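Local structure of 6-phospho-alpha-glucosidase (Merdibacter massiliensis, 6VC6) at residues H206-D209 / E214-L217; Q172-M177 / V186-L191; G52-S57 / R300-R305; K21-L26 / M322-A327; H401-A406 / K421-L426. The protein probably hydrolyses the alpha-glucosidic bond of 6'-phosphorylated disaccharides such as maltose 6'-phosphate, using NAD and a manganese ion. One frame throughout, in Å; residues are numbered along the deposited sequence.

Interaction 1 of 5, residues H206-D209 / E214-L217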
# COMPACT_ATOMS: atom_id res chain seq x y z
N HIS A 206 -12.16 -17.20 -5.75
CA HIS A 206 -12.17 -18.46 -5.02
C HIS A 206 -11.35 -18.31 -3.75
O HIS A 206 -10.38 -17.54 -3.71
CB HIS A 206 -11.63 -19.62 -5.86
CG HIS A 206 -12.40 -19.89 -7.11
ND1 HIS A 206 -13.63 -20.51 -7.11
CD2 HIS A 206 -12.12 -19.61 -8.41
CE1 HIS A 206 -14.07 -20.61 -8.35
NE2 HIS A 206 -13.17 -20.07 -9.16
N VAL A 207 -11.74 -19.04 -2.71
CA VAL A 207 -11.00 -19.11 -1.45
C VAL A 207 -10.91 -20.59 -1.09
O VAL A 207 -11.82 -21.14 -0.46
CB VAL A 207 -11.65 -18.29 -0.33
CG1 VAL A 207 -10.79 -18.35 0.93
CG2 VAL A 207 -11.86 -16.85 -0.76
N TYR A 208 -9.83 -21.24 -1.49
CA TYR A 208 -9.68 -22.68 -1.33
C TYR A 208 -9.02 -23.03 -0.01
O TYR A 208 -8.10 -22.34 0.44
CB TYR A 208 -8.86 -23.26 -2.48
CG TYR A 208 -9.53 -23.19 -3.84
CD1 TYR A 208 -8.94 -22.49 -4.88
CD2 TYR A 208 -10.74 -23.84 -4.08
CE1 TYR A 208 -9.54 -22.43 -6.13
CE2 TYR A 208 -11.34 -23.78 -5.32
CZ TYR A 208 -10.74 -23.08 -6.34
OH TYR A 208 -11.35 -23.02 -7.58
N ASP A 209 -9.49 -24.11 0.60
CA ASP A 209 -8.80 -24.68 1.75
C ASP A 209 -7.49 -25.32 1.30
O ASP A 209 -7.43 -25.96 0.25
CB ASP A 209 -9.68 -25.71 2.45
CG ASP A 209 -8.95 -26.46 3.55
OD1 ASP A 209 -8.57 -25.82 4.55
OD2 ASP A 209 -8.78 -27.69 3.41
N GLU A 214 -11.28 -27.54 -1.04
CA GLU A 214 -12.68 -27.16 -1.16
C GLU A 214 -12.81 -25.64 -1.20
O GLU A 214 -12.17 -24.92 -0.43
CB GLU A 214 -13.49 -27.72 0.01
CG GLU A 214 -14.97 -27.38 -0.04
CD GLU A 214 -15.65 -27.47 1.31
OE1 GLU A 214 -14.95 -27.37 2.34
OE2 GLU A 214 -16.89 -27.64 1.34
N ASP A 215 -13.65 -25.16 -2.12
CA ASP A 215 -13.92 -23.73 -2.21
C ASP A 215 -14.71 -23.29 -0.98
O ASP A 215 -15.88 -23.64 -0.83
CB ASP A 215 -14.68 -23.41 -3.49
CG ASP A 215 -14.67 -21.93 -3.83
OD1 ASP A 215 -14.11 -21.14 -3.05
OD2 ASP A 215 -15.22 -21.56 -4.89
N LEU A 216 -14.06 -22.54 -0.10
CA LEU A 216 -14.71 -22.05 1.11
C LEU A 216 -15.54 -20.80 0.87
O LEU A 216 -16.24 -20.36 1.79
CB LEU A 216 -13.66 -21.77 2.19
CG LEU A 216 -12.77 -22.95 2.57
CD1 LEU A 216 -11.65 -22.49 3.50
CD2 LEU A 216 -13.59 -24.05 3.21
N LEU A 217 -15.48 -20.23 -0.33
CA LEU A 217 -16.23 -19.00 -0.61
C LEU A 217 -17.74 -19.15 -0.43
O LEU A 217 -18.35 -18.20 0.10
CB LEU A 217 -15.89 -18.51 -2.02
CG LEU A 217 -16.36 -17.10 -2.40
CD1 LEU A 217 -15.90 -16.08 -1.37
CD2 LEU A 217 -15.89 -16.73 -3.79
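Asp215 grips two donors of the strand with its two carboxylate oxygens. His206 ND1 points almost straight at Asp215 OD2, 2.9 Å away with an N-H...O angle of 172°; the oxygen lies in the imidazole plane, while the nitrogen stands above the carboxylate plane. Asp215 OD1 takes Val207 N at 3.2 Å and, from the opposite face of the carboxylate, Leu217 N at the same length, a capping bond in the turn that leads into helix 217-227. With CG anti to the backbone N (chi1 -165°), the carboxylate is carried toward His206, where His206 ND1 and Val207 N await it. The backbones join at a single beta bridge between Tyr208 and Asp215, bounded by Leu216 N to Val207 O (2.7 Å) and Asp209 N to Glu214 O (3.0 Å). Tyr208 folds back over this corner: its OH sits 3.3 Å above the centre of the His206 ring, and its CE2 lies 3.8 Å from Asp215 CB. Further out, Asp209 OD2 bonds to Thr212 OG1 inside the connecting loop, and backbone bonds from His206 and Tyr208 tie the strand to Val194 and Asp192 of strand 191-196. One carboxylate thus serves a helix cap, a His-carboxylate hydrogen bond and a strand N-H; its charge would probably favour a protonated His206 and suit the amino end of the helix.

Interaction 2 of 5, residues Q172-M177 / V186-L191. With G6P (6-O-phosphono-alpha-D-glucopyranose), chain F.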
# COMPACT_ATOMS: atom_id res chain seq x y z
N GLN A 172 -3.64 -5.22 1.90
CA GLN A 172 -5.10 -5.36 1.96
C GLN A 172 -5.57 -6.75 1.57
O GLN A 172 -6.43 -7.31 2.28
CB GLN A 172 -5.76 -4.27 1.11
CG GLN A 172 -7.23 -4.51 0.82
CD GLN A 172 -8.12 -4.16 2.00
OE1 GLN A 172 -9.32 -4.44 1.98
NE2 GLN A 172 -7.54 -3.56 3.03
N PRO A 173 -5.08 -7.37 0.48
CA PRO A 173 -5.54 -8.74 0.18
C PRO A 173 -5.27 -9.74 1.30
O PRO A 173 -6.12 -10.61 1.55
CB PRO A 173 -4.77 -9.09 -1.10
CG PRO A 173 -4.51 -7.78 -1.74
CD PRO A 173 -4.24 -6.84 -0.60
N GLU A 174 -4.12 -9.65 1.97
CA GLU A 174 -3.85 -10.56 3.07
C GLU A 174 -4.74 -10.25 4.27
O GLU A 174 -5.20 -11.17 4.96
CB GLU A 174 -2.38 -10.51 3.47
CG GLU A 174 -2.06 -11.35 4.71
CD GLU A 174 -0.59 -11.30 5.10
OE1 GLU A 174 0.23 -11.94 4.41
OE2 GLU A 174 -0.26 -10.63 6.10
N ASN A 175 -4.98 -8.96 4.54
CA ASN A 175 -5.83 -8.60 5.67
C ASN A 175 -7.25 -9.12 5.50
O ASN A 175 -7.92 -9.42 6.49
CB ASN A 175 -5.83 -7.08 5.86
CG ASN A 175 -4.59 -6.58 6.58
OD1 ASN A 175 -3.95 -7.32 7.32
ND2 ASN A 175 -4.25 -5.31 6.36
N ILE A 176 -7.72 -9.22 4.26
CA ILE A 176 -9.03 -9.81 4.01
C ILE A 176 -8.99 -11.31 4.30
O ILE A 176 -9.93 -11.87 4.87
CB ILE A 176 -9.48 -9.51 2.57
CG1 ILE A 176 -9.90 -8.05 2.45
CG2 ILE A 176 -10.63 -10.43 2.16
CD1 ILE A 176 -9.90 -7.54 1.03
N MSE A 177 -7.91 -11.98 3.91
CA MSE A 177 -7.73 -13.39 4.20
C MSE A 177 -7.65 -13.61 5.71
O MSE A 177 -8.18 -14.59 6.24
CB MSE A 177 -6.47 -13.94 3.52
CG MSE A 177 -6.58 -14.06 2.01
SE MSE A 177 -7.95 -15.31 1.42
CE MSE A 177 -9.39 -14.05 1.05
N VAL A 186 -10.13 -20.50 11.41
CA VAL A 186 -9.03 -21.26 10.82
C VAL A 186 -7.79 -20.39 10.82
O VAL A 186 -7.84 -19.18 11.07
CB VAL A 186 -9.36 -21.75 9.40
CG1 VAL A 186 -10.52 -22.74 9.42
CG2 VAL A 186 -9.66 -20.57 8.48
N SER A 187 -6.65 -21.01 10.52
CA SER A 187 -5.41 -20.28 10.34
C SER A 187 -5.42 -19.63 8.96
O SER A 187 -5.74 -20.28 7.96
CB SER A 187 -4.21 -21.20 10.48
OG SER A 187 -3.03 -20.59 10.00
N TRP A 188 -5.09 -18.34 8.90
CA TRP A 188 -5.11 -17.62 7.63
C TRP A 188 -4.08 -18.17 6.65
O TRP A 188 -4.25 -18.00 5.44
CB TRP A 188 -4.88 -16.13 7.86
CG TRP A 188 -3.46 -15.75 8.12
CD1 TRP A 188 -2.84 -15.66 9.34
CD2 TRP A 188 -2.47 -15.39 7.15
NE1 TRP A 188 -1.53 -15.28 9.18
CE2 TRP A 188 -1.28 -15.10 7.84
CE3 TRP A 188 -2.48 -15.29 5.75
CZ2 TRP A 188 -0.11 -14.72 7.19
CZ3 TRP A 188 -1.32 -14.91 5.11
CH2 TRP A 188 -0.15 -14.63 5.83
N GLU A 189 -3.04 -18.84 7.14
CA GLU A 189 -2.05 -19.46 6.27
C GLU A 189 -2.57 -20.71 5.56
O GLU A 189 -1.85 -21.26 4.72
CB GLU A 189 -0.80 -19.81 7.08
CG GLU A 189 0.10 -18.62 7.38
CD GLU A 189 0.18 -18.32 8.87
OE1 GLU A 189 1.29 -18.38 9.43
OE2 GLU A 189 -0.87 -18.01 9.47
N ASP A 190 -3.78 -21.16 5.88
CA ASP A 190 -4.37 -22.34 5.24
C ASP A 190 -5.43 -21.97 4.21
O ASP A 190 -6.29 -22.81 3.90
CB ASP A 190 -4.96 -23.27 6.31
CG ASP A 190 -3.89 -23.86 7.21
OD1 ASP A 190 -4.15 -24.00 8.42
OD2 ASP A 190 -2.80 -24.19 6.70
N LEU A 191 -5.40 -20.75 3.69
CA LEU A 191 -6.33 -20.30 2.67
C LEU A 191 -5.58 -20.03 1.38
O LEU A 191 -4.56 -19.33 1.38
CB LEU A 191 -7.07 -19.04 3.13
CG LEU A 191 -7.79 -19.11 4.48
CD1 LEU A 191 -8.17 -17.72 4.97
CD2 LEU A 191 -9.02 -20.00 4.39
C1 G6P F . -5.14 -0.21 3.92
C2 G6P F . -4.25 -0.20 2.67
C3 G6P F . -3.12 0.81 2.72
C4 G6P F . -3.64 2.10 3.31
C5 G6P F . -3.96 1.83 4.77
C6 G6P F . -4.59 3.07 5.39
O1 G6P F . -5.16 -1.54 4.48
O2 G6P F . -3.70 -1.51 2.47
O3 G6P F . -2.61 1.06 1.41
O4 G6P F . -2.64 3.11 3.21
O5 G6P F . -4.87 0.74 4.96
O6 G6P F . -4.35 3.05 6.79
P G6P F . -4.63 4.36 7.68
O1P G6P F . -3.36 5.16 7.51
O2P G6P F . -5.85 4.99 7.06
O3P G6P F . -4.86 3.82 9.07
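Glu174 runs out extended, its CG anti to the backbone N (chi1 175°), while Trp188 places CG between its own backbone N and carbonyl carbon (chi1 77°); together these torsions bring the acid's stem against the six-membered ring of the indole. The contact is an off-centre CH-pi one, with Glu174 CG 4.1 Å from that ring's centroid. Beyond it, OE1 comes within 3.1 Å of Trp188 CH2, the carboxylate and ring planes being 46° apart. Glu189 CG lies over the other face of the indole. About one turn further along the helix, the selenomethionine Met177 brings SE to 4.2 Å from Leu191 CB, and its carbonyl O lies 3.4 Å from Leu191 CD1. Arg178 serves both groups, with a salt bridge from NE to Glu174 OE2 and a cation-pi contact to Trp188. Were Glu174 an alanine, Arg178 would probably lose its carboxylate mate and the ring face the methylene resting on it. Two residues earlier, Gln172 NE2 approaches O1 of the bound sugar phosphate to 3.4 Å, and Gln172 OE1 is hydrogen-bonded to Thr262 OG1. An acid can thus work twice: its apolar stem packs on an aromatic face while the carboxylate balances the arginine beside it.

Interaction 3 of 5, residues G52-S57 / R300-R305; sequences GKILFS and REVIAR
Ile54 meets one flat group across this helix pair, the peptide carbonyl of Val302, whose O lies 3.5 Å from Ile54 CD1. The larger flat groups nearby serve other partners. The guanidinium of Arg305 has Glu301 O of its own helix above one face, away from the centre, and the ring of Phe56 meets Phe65 edge-to-face. Between these two segments the side-chain contact is aliphatic. The side chains of Ile54 and Val302 lie alongside, pointing opposite ways, and a single methyl, Val302 CG1, touches two branches of the isoleucine: CD1 at 3.6 Å and CG2 at 3.9 Å. CG1 of Ile54 stands beside its backbone N, anti to the carbonyl carbon (chi1 -63°), and carries CD1 across to the neighbouring helix, where it also comes within 4.0 Å of Ile303 CA. Residues of the same two helices widen the seam, Val302 resting on Phe51 and Ile303 on Pro47 and Glu50, while Leu308 touches both Leu55 and Val302. The case is small, 112 Å² buried, and shows distant parts of a chain meeting largely through methyl groups, which also rest on the partner's backbone; the match depends on shape and dispersion, not charge or directional bonds.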
# COMPACT_ATOMS: atom_id res chain seq x y z
N GLY A 52 15.07 2.51 18.70
CA GLY A 52 15.64 1.30 18.13
C GLY A 52 16.97 0.92 18.77
O GLY A 52 17.25 -0.26 18.97
N LYS A 53 17.79 1.92 19.09
CA LYS A 53 19.08 1.63 19.72
C LYS A 53 18.89 0.99 21.09
O LYS A 53 19.65 0.10 21.48
CB LYS A 53 19.90 2.91 19.84
CG LYS A 53 20.40 3.45 18.51
CD LYS A 53 21.74 4.15 18.65
CE LYS A 53 21.59 5.51 19.30
NZ LYS A 53 22.91 6.10 19.66
N ILE A 54 17.89 1.46 21.83
CA ILE A 54 17.57 0.82 23.10
C ILE A 54 17.05 -0.59 22.89
O ILE A 54 17.45 -1.51 23.57
CB ILE A 54 16.53 1.62 23.88
CG1 ILE A 54 17.07 2.99 24.26
CG2 ILE A 54 16.14 0.89 25.15
CD1 ILE A 54 16.03 3.89 24.86
N LEU A 55 16.15 -0.74 21.93
CA LEU A 55 15.53 -2.03 21.68
C LEU A 55 16.54 -3.06 21.20
O LEU A 55 16.56 -4.18 21.67
CB LEU A 55 14.43 -1.88 20.64
CG LEU A 55 13.87 -3.16 20.03
CD1 LEU A 55 12.79 -3.74 20.92
CD2 LEU A 55 13.33 -2.90 18.64
N PHE A 56 17.38 -2.66 20.27
CA PHE A 56 18.39 -3.55 19.72
C PHE A 56 19.45 -3.93 20.75
O PHE A 56 19.92 -5.06 20.78
CB PHE A 56 18.97 -3.00 18.43
CG PHE A 56 17.96 -2.89 17.33
CD1 PHE A 56 17.03 -3.89 17.13
CD2 PHE A 56 17.92 -1.78 16.51
CE1 PHE A 56 16.10 -3.80 16.12
CE2 PHE A 56 16.99 -1.68 15.50
CZ PHE A 56 16.07 -2.69 15.31
N SER A 57 19.82 -2.99 21.60
CA SER A 57 20.78 -3.28 22.63
C SER A 57 20.23 -4.35 23.54
O SER A 57 20.94 -5.27 23.91
CB SER A 57 21.05 -2.03 23.46
OG SER A 57 22.09 -1.27 22.90
N ARG A 300 9.00 7.88 23.02
CA ARG A 300 9.50 8.88 23.95
C ARG A 300 9.42 8.40 25.39
O ARG A 300 10.19 8.86 26.24
CB ARG A 300 8.75 10.20 23.77
CG ARG A 300 9.43 11.16 22.81
CD ARG A 300 8.42 12.03 22.08
NE ARG A 300 9.04 12.75 20.96
CZ ARG A 300 8.36 13.29 19.95
NH1 ARG A 300 9.01 13.91 18.98
NH2 ARG A 300 7.04 13.20 19.91
N GLU A 301 8.50 7.48 25.69
CA GLU A 301 8.50 6.83 27.00
C GLU A 301 9.75 5.99 27.19
O GLU A 301 10.35 6.00 28.27
CB GLU A 301 7.25 5.97 27.16
CG GLU A 301 6.03 6.69 27.72
CD GLU A 301 4.84 5.76 27.88
OE1 GLU A 301 4.98 4.56 27.59
OE2 GLU A 301 3.77 6.25 28.30
N VAL A 302 10.16 5.26 26.15
CA VAL A 302 11.33 4.40 26.24
C VAL A 302 12.60 5.23 26.32
O VAL A 302 13.52 4.90 27.08
CB VAL A 302 11.35 3.42 25.06
CG1 VAL A 302 12.65 2.63 25.04
CG2 VAL A 302 10.16 2.48 25.12
N ILE A 303 12.68 6.31 25.55
CA ILE A 303 13.86 7.17 25.58
C ILE A 303 14.00 7.83 26.94
O ILE A 303 15.12 7.98 27.46
CB ILE A 303 13.80 8.21 24.44
CG1 ILE A 303 14.00 7.53 23.09
CG2 ILE A 303 14.83 9.30 24.64
CD1 ILE A 303 13.42 8.29 21.93
N ALA A 304 12.88 8.23 27.54
CA ALA A 304 12.93 8.87 28.85
C ALA A 304 13.34 7.89 29.95
O ALA A 304 14.00 8.28 30.91
CB ALA A 304 11.58 9.50 29.18
N ARG A 305 12.95 6.62 29.82
CA ARG A 305 13.28 5.63 30.84
C ARG A 305 14.66 5.03 30.64
O ARG A 305 15.30 4.61 31.62
CB ARG A 305 12.22 4.52 30.86
CG ARG A 305 12.23 3.68 32.12
CD ARG A 305 11.33 2.45 31.98
NE ARG A 305 9.96 2.80 31.63
CZ ARG A 305 9.44 2.66 30.41
NH1 ARG A 305 10.18 2.18 29.42
NH2 ARG A 305 8.18 3.01 30.18

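Interaction 4 of 5, residues K21-L26 / M322-A327; sequences KSFVRL and MMIKVA
Ile324 reaches from helix 318-331 into a hollow lined by Ser22, Phe23 and Leu26, and each of its carbons has a partner there. CB lies 3.9 Å from Leu26 CD1, and the CG2 branch comes closer to the same methyl, at 3.6 Å. The other branch takes a different course: CG1, set beside the backbone N with chi1 -62°, passes 3.6 Å from Phe23 CE1. At the tip, CD1 sits 3.5 Å from both Phe23 CD1 and CE1, approaching the ring obliquely, and 3.6 Å from Ser22 CB. The serine thus offers its methylene to the contact, while its hydroxyl is spent on Gly18 O one turn back. Cutting Ile324 back to alanine is likely to open a gap between the Phe23 ring and Leu26 and leave both side chains freer to shift. Leu26 is the first residue beyond helix 16-25, so its side chain closes the hollow from the helix terminus. Phe30 and Phe82 continue the apolar region, Phe30 touching Ile324 and Phe82 touching Phe23. The whole contact is buried. Helix 16-25 follows strand 4-9 and a glycine-rich turn, the opening of a Rossmann-type dinucleotide-binding fold as in other family 4 glycosidases, and here a helix from nearly three hundred residues later packs against that first helix.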
# COMPACT_ATOMS: atom_id res chain seq x y z
N LYS A 21 10.49 -4.04 15.95
CA LYS A 21 10.09 -5.13 16.83
C LYS A 21 9.88 -6.43 16.06
O LYS A 21 10.08 -7.51 16.61
CB LYS A 21 8.82 -4.75 17.59
CG LYS A 21 9.03 -3.65 18.62
CD LYS A 21 7.88 -2.65 18.62
CE LYS A 21 6.90 -2.92 19.74
NZ LYS A 21 6.07 -1.72 20.04
N SER A 22 9.47 -6.34 14.79
CA SER A 22 9.32 -7.54 13.98
C SER A 22 10.67 -8.14 13.62
O SER A 22 10.82 -9.37 13.61
CB SER A 22 8.52 -7.22 12.72
OG SER A 22 7.18 -6.88 13.03
N PHE A 23 11.66 -7.29 13.32
CA PHE A 23 13.00 -7.79 13.03
C PHE A 23 13.56 -8.58 14.20
O PHE A 23 14.35 -9.51 14.00
CB PHE A 23 13.93 -6.62 12.70
CG PHE A 23 13.68 -6.01 11.35
CD1 PHE A 23 13.33 -6.80 10.27
CD2 PHE A 23 13.80 -4.64 11.16
CE1 PHE A 23 13.11 -6.24 9.02
CE2 PHE A 23 13.57 -4.07 9.92
CZ PHE A 23 13.22 -4.87 8.85
N VAL A 24 13.18 -8.23 15.43
CA VAL A 24 13.63 -8.97 16.60
C VAL A 24 12.91 -10.31 16.69
O VAL A 24 13.52 -11.34 17.02
CB VAL A 24 13.41 -8.13 17.87
CG1 VAL A 24 13.57 -8.98 19.12
CG2 VAL A 24 14.38 -6.95 17.90
N ARG A 25 11.61 -10.33 16.40
CA ARG A 25 10.84 -11.57 16.54
C ARG A 25 11.22 -12.58 15.47
O ARG A 25 11.48 -13.75 15.77
CB ARG A 25 9.34 -11.25 16.48
CG ARG A 25 8.79 -10.68 17.77
CD ARG A 25 7.57 -9.82 17.52
NE ARG A 25 7.16 -9.10 18.72
CZ ARG A 25 6.38 -8.03 18.72
NH1 ARG A 25 5.90 -7.55 17.58
NH2 ARG A 25 6.06 -7.43 19.86
N LEU A 26 11.27 -12.15 14.20
CA LEU A 26 11.71 -13.00 13.10
C LEU A 26 13.23 -13.01 12.94
O LEU A 26 13.73 -13.13 11.81
CB LEU A 26 11.03 -12.57 11.81
CG LEU A 26 9.54 -12.20 11.94
CD1 LEU A 26 8.98 -11.71 10.61
CD2 LEU A 26 8.73 -13.38 12.47
N MSE A 322 4.58 -8.94 6.90
CA MSE A 322 4.35 -9.41 5.55
C MSE A 322 5.48 -9.00 4.61
O MSE A 322 5.85 -9.75 3.72
CB MSE A 322 3.05 -8.87 4.99
CG MSE A 322 2.73 -9.51 3.67
SE MSE A 322 0.99 -9.08 2.98
CE MSE A 322 1.55 -7.69 1.75
N MSE A 323 6.00 -7.80 4.81
CA MSE A 323 7.13 -7.34 4.00
C MSE A 323 8.37 -8.16 4.31
O MSE A 323 9.15 -8.48 3.41
CB MSE A 323 7.41 -5.85 4.23
CG MSE A 323 8.59 -5.33 3.40
SE MSE A 323 8.67 -3.39 3.16
CE MSE A 323 7.58 -3.22 1.55
N ILE A 324 8.54 -8.52 5.59
CA ILE A 324 9.67 -9.37 5.96
C ILE A 324 9.50 -10.76 5.35
O ILE A 324 10.46 -11.35 4.85
CB ILE A 324 9.82 -9.44 7.49
CG1 ILE A 324 10.12 -8.05 8.06
CG2 ILE A 324 10.93 -10.41 7.87
CD1 ILE A 324 10.10 -8.01 9.57
N LYS A 325 8.28 -11.30 5.39
CA LYS A 325 8.04 -12.60 4.79
C LYS A 325 8.26 -12.56 3.28
O LYS A 325 8.72 -13.54 2.69
CB LYS A 325 6.62 -13.07 5.11
CG LYS A 325 6.38 -13.38 6.58
CD LYS A 325 6.89 -14.76 6.96
CE LYS A 325 6.72 -15.01 8.45
NZ LYS A 325 5.36 -14.65 8.92
N VAL A 326 7.93 -11.43 2.65
CA VAL A 326 8.22 -11.27 1.22
C VAL A 326 9.72 -11.28 0.99
O VAL A 326 10.21 -11.90 0.03
CB VAL A 326 7.56 -9.98 0.69
CG1 VAL A 326 8.14 -9.61 -0.67
CG2 VAL A 326 6.05 -10.16 0.58
N ALA A 327 10.47 -10.60 1.86
CA ALA A 327 11.93 -10.62 1.74
C ALA A 327 12.49 -12.01 1.98
O ALA A 327 13.48 -12.40 1.35
CB ALA A 327 12.54 -9.62 2.72

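Interaction 5 of 5, residues H401-A406 / K421-L426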
# COMPACT_ATOMS: atom_id res chain seq x y z
N HIS A 401 4.22 17.02 -18.38
CA HIS A 401 3.93 18.33 -17.79
C HIS A 401 2.64 18.91 -18.37
O HIS A 401 2.57 20.09 -18.72
CB HIS A 401 5.10 19.30 -17.98
CG HIS A 401 6.37 18.84 -17.34
ND1 HIS A 401 6.43 18.37 -16.05
CD2 HIS A 401 7.64 18.79 -17.82
CE1 HIS A 401 7.68 18.05 -15.75
NE2 HIS A 401 8.43 18.30 -16.81
N SER A 402 1.61 18.07 -18.47
CA SER A 402 0.39 18.39 -19.20
C SER A 402 -0.76 18.58 -18.23
O SER A 402 -1.20 17.62 -17.58
CB SER A 402 0.08 17.29 -20.22
OG SER A 402 -1.14 17.55 -20.88
N TYR A 403 -1.26 19.81 -18.13
CA TYR A 403 -2.50 20.06 -17.40
C TYR A 403 -3.65 19.30 -18.04
O TYR A 403 -4.55 18.81 -17.34
CB TYR A 403 -2.78 21.56 -17.36
CG TYR A 403 -4.07 21.96 -16.67
CD1 TYR A 403 -5.29 21.94 -17.34
CD2 TYR A 403 -4.07 22.38 -15.34
CE1 TYR A 403 -6.46 22.30 -16.70
CE2 TYR A 403 -5.24 22.75 -14.70
CZ TYR A 403 -6.43 22.71 -15.39
OH TYR A 403 -7.60 23.07 -14.76
N GLN A 404 -3.65 19.20 -19.37
CA GLN A 404 -4.75 18.55 -20.08
C GLN A 404 -4.83 17.07 -19.72
O GLN A 404 -5.93 16.51 -19.59
CB GLN A 404 -4.58 18.73 -21.59
CG GLN A 404 -5.68 18.09 -22.42
CD GLN A 404 -7.04 18.70 -22.15
OE1 GLN A 404 -7.16 19.91 -21.95
NE2 GLN A 404 -8.07 17.87 -22.15
N LYS A 405 -3.68 16.41 -19.56
CA LYS A 405 -3.69 15.00 -19.18
C LYS A 405 -4.24 14.82 -17.76
O LYS A 405 -4.97 13.87 -17.49
CB LYS A 405 -2.28 14.42 -19.28
CG LYS A 405 -1.87 14.05 -20.70
CD LYS A 405 -2.85 13.06 -21.32
CE LYS A 405 -2.48 12.76 -22.76
NZ LYS A 405 -1.61 11.56 -22.88
N ALA A 406 -3.90 15.74 -16.86
CA ALA A 406 -4.42 15.66 -15.49
C ALA A 406 -5.92 15.89 -15.46
O ALA A 406 -6.64 15.24 -14.70
CB ALA A 406 -3.70 16.67 -14.60
N LYS A 421 -16.33 19.58 -12.32
CA LYS A 421 -15.83 19.28 -10.99
C LYS A 421 -14.36 18.90 -11.03
O LYS A 421 -13.61 19.20 -10.09
CB LYS A 421 -16.66 18.15 -10.36
CG LYS A 421 -16.21 17.76 -8.96
CD LYS A 421 -16.39 18.91 -7.98
CE LYS A 421 -17.85 19.31 -7.86
NZ LYS A 421 -18.02 20.46 -6.92
N ALA A 422 -13.92 18.24 -12.10
CA ALA A 422 -12.51 17.88 -12.23
C ALA A 422 -11.63 19.11 -12.29
O ALA A 422 -10.61 19.20 -11.60
CB ALA A 422 -12.31 17.01 -13.48
N ARG A 423 -12.00 20.09 -13.12
CA ARG A 423 -11.22 21.32 -13.22
C ARG A 423 -11.23 22.09 -11.91
O ARG A 423 -10.21 22.67 -11.51
CB ARG A 423 -11.74 22.19 -14.36
CG ARG A 423 -10.97 23.49 -14.54
CD ARG A 423 -11.61 24.37 -15.61
NE ARG A 423 -11.50 23.80 -16.94
CZ ARG A 423 -10.42 23.88 -17.71
NH1 ARG A 423 -9.34 24.51 -17.27
NH2 ARG A 423 -10.41 23.32 -18.92
N GLU A 424 -12.38 22.12 -11.23
CA GLU A 424 -12.47 22.82 -9.95
C GLU A 424 -11.54 22.21 -8.91
O GLU A 424 -10.80 22.92 -8.22
CB GLU A 424 -13.92 22.81 -9.46
CG GLU A 424 -14.14 23.51 -8.13
CD GLU A 424 -15.60 23.47 -7.69
OE1 GLU A 424 -16.33 22.57 -8.14
OE2 GLU A 424 -16.00 24.34 -6.89
N ILE A 425 -11.56 20.88 -8.79
CA ILE A 425 -10.70 20.21 -7.82
C ILE A 425 -9.24 20.30 -8.25
O ILE A 425 -8.36 20.60 -7.43
CB ILE A 425 -11.14 18.76 -7.62
CG1 ILE A 425 -12.57 18.70 -7.06
CG2 ILE A 425 -10.18 18.02 -6.70
CD1 ILE A 425 -13.07 17.30 -6.79
N LEU A 426 -8.95 20.05 -9.53
CA LEU A 426 -7.57 20.07 -10.01
C LEU A 426 -6.91 21.42 -9.76
O LEU A 426 -5.75 21.48 -9.36
CB LEU A 426 -7.53 19.71 -11.49
CG LEU A 426 -6.18 19.80 -12.21
CD1 LEU A 426 -5.12 18.98 -11.49
CD2 LEU A 426 -6.32 19.35 -13.66
O HOH W 1 -8.41 22.44 -21.52
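Tyr403 and Ala406, about one turn apart at the start of helix 403-412, both receive Leu426 of helix 419-432. Just ahead of them, Ser402 occupies the N-cap, its OG accepting from Lys405 N at 3.1 Å. Tyr403 comes next, CG anti to the backbone N (chi1 178°), which lays the ring across the partner helix: Leu426 CD2 stands over one face, 4.0 Å from the ring centroid and 22° off the normal, a CH-pi contact. The phenol oxygen lies 3.4 Å from Arg423 NH1, but the angle is too poor for a hydrogen bond; Asp427 OD1 is its bonded partner instead. The guanidinium plane is turned 29° from that of the ring. Gln404 then joins in through water, its OE1 taking a bond of 2.9 Å from a molecule that Arg423 NH2 reaches weakly. Ala406 ends the walk, its CB 3.9 Å from Leu426 CD2, so one leucine methyl serves both an aromatic face and a small apolar neighbour. Behind this pair of helices, Lys405 and Ala406 pack on Ala397 of helix 378-400, with Lys405 also bridged to Asp396; Trp437 touches Leu426, and the chain's last residue, Lys441, joins the backbone of Tyr403.

In the fold
The five contacts illustrate how one chain closes on itself at several scales. Interactions 1 and 2 adjoin, their centres 12 Å apart, with Leu216 CD1 3.7 Å from Leu191 CD2. Interaction 2 in turn touches interaction 4, where Glu174 OE1 lies 3.3 Å from Met322 SE, and interaction 4 meets interaction 3 through Phe56 and Val24. Interaction 5 stands apart, about 24 Å from interaction 2 between nearest atoms and across the chain's centre. Interaction 2 lies nearest the active site: its helix carries Gln172 of the sugar-phosphate pocket, and the Glu174 side chain is about 10 Å from the manganese ion and about 9 Å from NAD.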